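Local coordinates for AAA ATPase, central region (Enterococcus faecium, PDB 2R9G), which probably acts at stalled DNA replication forks as an MgsA/RarA-family AAA+ ATPase, here represented by its C-terminal region, which forms a tetramer, at residues C[165-168]-C[169-172]. Numbering follows the deposited sequence.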
# COMPACT_ATOMS: atom_id res chain seq x y z
N ASP C 165 -32.27 -1.08 -18.49
CA ASP C 165 -33.00 -0.37 -19.55
C ASP C 165 -33.57 0.98 -19.11
O ASP C 165 -33.47 1.96 -19.84
CB ASP C 165 -34.11 -1.25 -20.15
CG ASP C 165 -33.56 -2.36 -21.06
OD1 ASP C 165 -32.34 -2.62 -21.07
OD2 ASP C 165 -34.38 -2.97 -21.78
N LYS C 166 -34.13 1.02 -17.90
CA LYS C 166 -34.67 2.26 -17.32
C LYS C 166 -33.61 3.35 -17.06
O LYS C 166 -33.94 4.53 -17.00
CB LYS C 166 -35.42 1.96 -16.02
CG LYS C 166 -36.84 1.42 -16.21
CD LYS C 166 -37.61 1.44 -14.90
CE LYS C 166 -38.99 0.80 -15.04
NZ LYS C 166 -39.72 0.74 -13.74
N LEU C 167 -32.35 2.93 -16.91
CA LEU C 167 -31.27 3.85 -16.56
C LEU C 167 -30.19 3.97 -17.62
O LEU C 167 -29.05 4.32 -17.30
CB LEU C 167 -30.62 3.42 -15.23
CG LEU C 167 -31.49 3.45 -13.97
CD1 LEU C 167 -30.91 2.53 -12.92
CD2 LEU C 167 -31.63 4.87 -13.44
N LYS C 168 -30.53 3.70 -18.88
CA LYS C 168 -29.53 3.65 -19.97
C LYS C 168 -28.90 5.01 -20.29
O LYS C 168 -27.85 5.07 -20.93
CB LYS C 168 -30.11 2.99 -21.24
CG LYS C 168 -30.85 3.91 -22.23
CD LYS C 168 -32.28 4.23 -21.79
CE LYS C 168 -33.27 4.18 -22.95
NZ LYS C 168 -33.15 5.35 -23.87
N ASN C 169 -29.54 6.09 -19.84
CA ASN C 169 -29.06 7.45 -20.07
C ASN C 169 -28.45 8.10 -18.82
O ASN C 169 -28.07 9.27 -18.86
CB ASN C 169 -30.20 8.33 -20.60
CG ASN C 169 -30.92 7.71 -21.79
OD1 ASN C 169 -30.29 7.28 -22.76
ND2 ASN C 169 -32.25 7.66 -21.72
N ALA C 170 -28.37 7.33 -17.73
CA ALA C 170 -27.86 7.84 -16.45
C ALA C 170 -26.36 8.11 -16.49
O ALA C 170 -25.58 7.30 -16.98
CB ALA C 170 -28.18 6.87 -15.32
N GLN C 171 -25.98 9.28 -15.99
CA GLN C 171 -24.58 9.64 -15.86
C GLN C 171 -24.34 10.14 -14.45
O GLN C 171 -24.75 11.25 -14.09
CB GLN C 171 -24.18 10.70 -16.90
CG GLN C 171 -22.71 11.09 -16.87
CD GLN C 171 -22.31 12.02 -18.00
OE1 GLN C 171 -22.95 12.05 -19.05
NE2 GLN C 171 -21.24 12.77 -17.79
N TYR C 172 -23.68 9.31 -13.65
CA TYR C 172 -23.42 9.63 -12.24
C TYR C 172 -22.04 10.25 -12.04
O TYR C 172 -21.89 11.16 -11.21
CB TYR C 172 -23.54 8.37 -11.39
CG TYR C 172 -24.87 7.68 -11.52
CD1 TYR C 172 -26.06 8.37 -11.32
CD2 TYR C 172 -24.95 6.32 -11.83
CE1 TYR C 172 -27.29 7.74 -11.43
CE2 TYR C 172 -26.17 5.67 -11.94
CZ TYR C 172 -27.34 6.39 -11.74
OH TYR C 172 -28.55 5.76 -11.86
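Asn169 and Lys168 occupy the two corners of a tight reversal, and their side chains run alongside each other, pointing the same way. The lysine aliphatic chain does the touching: its CD lies 3.7 Å from Asn169 CG, the carbon of the amide. Lys168 places CG between its own backbone N and carbonyl carbon (chi1 88°) and then bends at each later torsion, which folds the chain back beside the asparagine; both residues are exposed.

At Ala170 the chain closes the turn. Its N donates to Leu167 O over 3.1 Å, a fairly straight bond at hydrogen (162°), although the donor stands well above the carbonyl plane, 63° out of it. The same turn brings the alanine methyl over the start of the leucine side chain, with Leu167 CB and Ala170 CB 4.2 Å apart in apolar contact. The methyl also lies 3.3 Å from Leu167 O, the oxygen that accepts the turn bond.

Beyond Gln171, Tyr172 reaches back to the leucine, and the two side chains cross at about a right angle. The phenol oxygen meets the branched end: Tyr172 OH is 3.6 Å from Leu167 CD2, with Leu167 CD1 slightly farther away at 4.1 Å. The hydroxyl is hydrogen-bonded to Asp117, while the ring packs on Ala110, Ala113 and Ala114 of helix 106-119. His35 of the second subunit packs against both Leu167 and Tyr172, and Asp31 of that subunit accepts a hydrogen bond from Tyr172 N.

A short 3-10 segment thus runs into a type I beta turn from Leu167 to Ala170, within the long loop between helices 106-119 and 180-195, whose buried leucine and tyrosine join this part of the MgsA C-terminal region to a helix of its own chain and to a neighbouring subunit.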